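TonB-dependent siderophore receptor (Pseudomonas aeruginosa 39016, PDB 5NEC) probably takes up ferric siderophores, and siderophore-drug conjugates, across the outer membrane in a TonB-dependent manner. Local coordinates at residues A[631-645]-A[657-671]. Numbering follows the deposited sequence.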
# COMPACT_ATOMS: atom_id res chain seq x y z
N ASN A 631 -4.90 17.18 19.96
CA ASN A 631 -5.41 16.89 18.63
C ASN A 631 -5.19 15.43 18.23
O ASN A 631 -4.23 14.79 18.67
CB ASN A 631 -4.77 17.83 17.60
CG ASN A 631 -5.14 19.29 17.82
OD1 ASN A 631 -5.87 19.63 18.74
ND2 ASN A 631 -4.63 20.16 16.97
N GLU A 632 -6.10 14.92 17.39
CA GLU A 632 -5.96 13.60 16.76
C GLU A 632 -4.87 13.60 15.68
O GLU A 632 -4.56 14.63 15.09
CB GLU A 632 -7.29 13.16 16.15
CG GLU A 632 -8.36 12.85 17.18
CD GLU A 632 -9.72 12.54 16.58
OE1 GLU A 632 -9.76 11.81 15.57
OE2 GLU A 632 -10.74 13.02 17.13
N MET A 633 -4.31 12.42 15.42
CA MET A 633 -3.29 12.26 14.38
C MET A 633 -4.00 12.37 13.04
O MET A 633 -5.13 11.88 12.92
CB MET A 633 -2.62 10.88 14.44
CG MET A 633 -1.84 10.57 15.70
SD MET A 633 -0.28 11.42 15.87
CE MET A 633 0.69 10.57 14.63
N PRO A 634 -3.36 13.01 12.03
CA PRO A 634 -3.98 13.01 10.71
C PRO A 634 -4.03 11.61 10.10
O PRO A 634 -3.29 10.74 10.53
CB PRO A 634 -3.05 13.93 9.89
CG PRO A 634 -1.74 13.90 10.61
CD PRO A 634 -2.08 13.74 12.06
N ASN A 635 -4.93 11.39 9.15
CA ASN A 635 -4.98 10.13 8.39
C ASN A 635 -5.16 8.91 9.29
O ASN A 635 -4.61 7.85 9.04
CB ASN A 635 -3.73 10.03 7.49
CG ASN A 635 -3.55 11.28 6.64
OD1 ASN A 635 -4.43 11.59 5.80
ND2 ASN A 635 -2.46 12.01 6.84
N THR A 636 -5.94 9.08 10.35
CA THR A 636 -6.12 8.07 11.39
C THR A 636 -7.60 8.02 11.76
O THR A 636 -8.01 8.70 12.68
CB THR A 636 -5.27 8.42 12.64
OG1 THR A 636 -3.92 8.66 12.24
CG2 THR A 636 -5.30 7.28 13.67
N PRO A 637 -8.40 7.23 11.04
CA PRO A 637 -9.83 7.14 11.38
C PRO A 637 -9.99 6.46 12.72
O PRO A 637 -9.35 5.44 12.98
CB PRO A 637 -10.42 6.29 10.26
CG PRO A 637 -9.28 5.48 9.74
CD PRO A 637 -8.05 6.33 9.92
N LYS A 638 -10.83 7.03 13.56
CA LYS A 638 -11.05 6.53 14.90
C LYS A 638 -11.69 5.15 14.84
O LYS A 638 -11.27 4.26 15.55
CB LYS A 638 -11.92 7.52 15.68
CG LYS A 638 -11.94 7.31 17.17
CD LYS A 638 -12.72 8.43 17.82
CE LYS A 638 -12.84 8.23 19.32
NZ LYS A 638 -11.54 8.45 20.00
N ASN A 639 -12.70 5.00 13.98
CA ASN A 639 -13.40 3.75 13.71
C ASN A 639 -13.31 3.35 12.23
O ASN A 639 -13.51 4.18 11.34
CB ASN A 639 -14.88 3.94 14.04
CG ASN A 639 -15.13 4.14 15.52
OD1 ASN A 639 -14.80 3.28 16.34
ND2 ASN A 639 -15.70 5.27 15.88
N SER A 640 -13.03 2.08 11.96
CA SER A 640 -13.22 1.56 10.60
C SER A 640 -13.60 0.10 10.64
O SER A 640 -13.26 -0.62 11.58
CB SER A 640 -11.97 1.80 9.72
OG SER A 640 -10.76 1.53 10.41
N PHE A 641 -14.35 -0.32 9.63
CA PHE A 641 -14.90 -1.65 9.57
C PHE A 641 -14.88 -2.10 8.11
O PHE A 641 -15.33 -1.37 7.22
CB PHE A 641 -16.34 -1.65 10.16
CG PHE A 641 -17.11 -2.94 9.97
CD1 PHE A 641 -17.79 -3.20 8.78
CD2 PHE A 641 -17.15 -3.90 10.98
CE1 PHE A 641 -18.49 -4.39 8.60
CE2 PHE A 641 -17.86 -5.10 10.81
CZ PHE A 641 -18.53 -5.34 9.61
N SER A 642 -14.36 -3.30 7.87
CA SER A 642 -14.35 -3.92 6.55
C SER A 642 -14.90 -5.33 6.67
O SER A 642 -14.46 -6.09 7.53
CB SER A 642 -12.91 -3.98 6.00
OG SER A 642 -12.35 -2.68 5.82
N LEU A 643 -15.88 -5.66 5.83
CA LEU A 643 -16.47 -6.98 5.77
C LEU A 643 -16.48 -7.38 4.31
O LEU A 643 -17.05 -6.66 3.50
CB LEU A 643 -17.91 -6.97 6.28
CG LEU A 643 -18.73 -8.26 6.06
CD1 LEU A 643 -18.07 -9.43 6.76
CD2 LEU A 643 -20.16 -8.11 6.53
N TRP A 644 -15.86 -8.52 3.99
CA TRP A 644 -15.99 -9.13 2.66
C TRP A 644 -16.48 -10.56 2.87
O TRP A 644 -15.90 -11.30 3.67
CB TRP A 644 -14.67 -9.14 1.90
CG TRP A 644 -14.81 -9.78 0.55
CD1 TRP A 644 -14.42 -11.03 0.18
CD2 TRP A 644 -15.42 -9.19 -0.61
NE1 TRP A 644 -14.73 -11.26 -1.14
CE2 TRP A 644 -15.35 -10.15 -1.64
CE3 TRP A 644 -16.00 -7.94 -0.87
CZ2 TRP A 644 -15.85 -9.90 -2.93
CZ3 TRP A 644 -16.50 -7.68 -2.14
CH2 TRP A 644 -16.42 -8.67 -3.16
N THR A 645 -17.52 -10.95 2.13
CA THR A 645 -18.09 -12.28 2.26
C THR A 645 -18.56 -12.86 0.93
O THR A 645 -19.06 -12.14 0.07
CB THR A 645 -19.25 -12.28 3.27
OG1 THR A 645 -19.66 -13.62 3.50
CG2 THR A 645 -20.45 -11.47 2.79
N GLY A 657 -20.47 -9.94 -1.37
CA GLY A 657 -20.43 -8.50 -1.22
C GLY A 657 -19.49 -8.03 -0.15
O GLY A 657 -18.86 -8.83 0.54
N GLY A 658 -19.40 -6.71 -0.02
CA GLY A 658 -18.66 -6.10 1.04
C GLY A 658 -19.32 -4.84 1.54
O GLY A 658 -19.97 -4.15 0.78
N ALA A 659 -19.15 -4.57 2.83
CA ALA A 659 -19.55 -3.32 3.44
C ALA A 659 -18.32 -2.74 4.12
O ALA A 659 -17.63 -3.44 4.88
CB ALA A 659 -20.65 -3.56 4.46
N PHE A 660 -18.03 -1.47 3.84
CA PHE A 660 -16.84 -0.83 4.37
C PHE A 660 -17.24 0.49 5.00
O PHE A 660 -17.87 1.31 4.34
CB PHE A 660 -15.82 -0.61 3.25
CG PHE A 660 -15.54 -1.84 2.43
CD1 PHE A 660 -14.62 -2.78 2.87
CD2 PHE A 660 -16.22 -2.08 1.24
CE1 PHE A 660 -14.38 -3.93 2.13
CE2 PHE A 660 -15.99 -3.23 0.50
CZ PHE A 660 -15.07 -4.16 0.95
N TYR A 661 -16.89 0.69 6.26
CA TYR A 661 -17.06 1.98 6.92
C TYR A 661 -15.69 2.61 7.26
O TYR A 661 -14.77 1.91 7.71
CB TYR A 661 -17.94 1.84 8.18
CG TYR A 661 -18.04 3.12 8.98
CD1 TYR A 661 -18.95 4.12 8.63
CD2 TYR A 661 -17.21 3.34 10.09
CE1 TYR A 661 -19.04 5.29 9.35
CE2 TYR A 661 -17.29 4.51 10.82
CZ TYR A 661 -18.22 5.48 10.45
OH TYR A 661 -18.31 6.65 11.15
N VAL A 662 -15.56 3.91 7.01
CA VAL A 662 -14.40 4.68 7.46
C VAL A 662 -14.93 5.95 8.11
O VAL A 662 -15.69 6.68 7.50
CB VAL A 662 -13.42 5.03 6.30
CG1 VAL A 662 -12.29 5.91 6.80
CG2 VAL A 662 -12.86 3.78 5.66
N ASP A 663 -14.50 6.21 9.34
CA ASP A 663 -14.88 7.40 10.13
C ASP A 663 -14.24 8.64 9.49
O ASP A 663 -13.43 8.52 8.56
CB ASP A 663 -14.36 7.21 11.56
CG ASP A 663 -15.09 8.00 12.61
OD1 ASP A 663 -15.70 9.05 12.29
OD2 ASP A 663 -15.03 7.57 13.78
N LYS A 664 -14.58 9.83 9.97
CA LYS A 664 -13.95 11.05 9.46
C LYS A 664 -12.41 10.97 9.63
O LYS A 664 -11.90 10.24 10.49
CB LYS A 664 -14.54 12.30 10.12
CG LYS A 664 -14.09 12.58 11.55
CD LYS A 664 -14.67 13.88 12.11
CE LYS A 664 -16.18 13.79 12.33
NZ LYS A 664 -16.74 15.11 12.73
N VAL A 665 -11.69 11.67 8.77
CA VAL A 665 -10.24 11.65 8.80
C VAL A 665 -9.74 13.08 8.62
O VAL A 665 -10.10 13.75 7.65
CB VAL A 665 -9.70 10.77 7.65
CG1 VAL A 665 -8.20 10.95 7.49
CG2 VAL A 665 -10.05 9.30 7.89
N TYR A 666 -8.91 13.53 9.56
CA TYR A 666 -8.24 14.82 9.48
C TYR A 666 -7.03 14.79 8.56
O TYR A 666 -6.28 13.82 8.54
CB TYR A 666 -7.77 15.27 10.85
CG TYR A 666 -8.89 15.58 11.79
CD1 TYR A 666 -9.55 16.81 11.73
CD2 TYR A 666 -9.29 14.66 12.75
CE1 TYR A 666 -10.58 17.11 12.62
CE2 TYR A 666 -10.32 14.96 13.63
CZ TYR A 666 -10.95 16.17 13.55
OH TYR A 666 -11.97 16.44 14.41
N GLY A 667 -6.84 15.88 7.85
CA GLY A 667 -5.71 16.06 6.97
C GLY A 667 -4.46 16.56 7.67
O GLY A 667 -3.36 16.23 7.26
N ASP A 668 -4.62 17.39 8.70
CA ASP A 668 -3.47 18.07 9.33
C ASP A 668 -3.38 17.80 10.82
O ASP A 668 -4.39 17.48 11.46
CB ASP A 668 -3.49 19.59 9.06
CG ASP A 668 -4.77 20.29 9.58
OD1 ASP A 668 -5.84 19.63 9.64
OD2 ASP A 668 -4.70 21.50 9.91
N VAL A 669 -2.17 17.91 11.36
CA VAL A 669 -1.96 17.86 12.83
C VAL A 669 -2.82 18.91 13.54
O VAL A 669 -3.28 18.65 14.65
CB VAL A 669 -0.47 18.05 13.26
CG1 VAL A 669 0.37 16.87 12.80
CG2 VAL A 669 0.13 19.36 12.76
N GLY A 670 -3.05 20.06 12.91
CA GLY A 670 -3.90 21.11 13.47
C GLY A 670 -5.40 20.81 13.51
O GLY A 670 -6.14 21.55 14.15
N ASN A 671 -5.84 19.76 12.81
CA ASN A 671 -7.24 19.31 12.79
C ASN A 671 -8.21 20.39 12.25
O ASN A 671 -9.36 20.47 12.70
CB ASN A 671 -7.71 18.82 14.17
CG ASN A 671 -7.05 17.51 14.64
OD1 ASN A 671 -7.52 16.91 15.60
ND2 ASN A 671 -5.97 17.09 14.00
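Phe641 and Tyr661 face each other as a hydrogen-bonded pair in an antiparallel beta hairpin of the barrel wall. Phe641 N gives to Tyr661 O at 3.0 Å, and Tyr661 N returns a bond to Phe641 O. Leu643 with Ala659 and Thr645 with Gly657 repeat this pattern. Phe641, Leu643, Ala659 and Tyr661 share one side of the wall. Ser642, Trp644 and Phe660 take the other, the plug side, where Ser642 OG bonds to Arg75 O and meets the edge of the Phe660 ring. Trp644 CG lies anti to the backbone N (chi1 -180°), which swings the six-membered ring beside Gly657 and Gly658. Gly657 O sits over one face of the indole, 3.3 Å from Trp644 CE3.

Strands 639-650 and 653-666 belong to the 22-stranded barrel of TonB-dependent receptors. Regular pairing stops at Val662, and 631-638 and 663-671 stay together mainly through loop contacts. Asp663 N bonds to Asn639 O, while Asn639 ND2 reaches Asp663 OD2 at 3.2 Å, on the anti side of the carboxylate. The amide and carboxylate planes lie only 9° apart. Asn639 OD1 bonds to Tyr602 OH on neighbouring strand 596-609. Pro637 CB then packs on Val665 CG2.

At the far end the Asn671 amide grips the backbone of Glu632 twice. OD1 of Asn671 accepts from Glu632 N at 3.0 Å, and its ND2 gives a nearly straight bond (174°) to Glu632 O. Asn671 CG lies over the centre of one Tyr666 ring face, and Glu632 OE1 meets that ring at its edge. Asn631 ND2 bonds to Val669 O, 3.1 Å away.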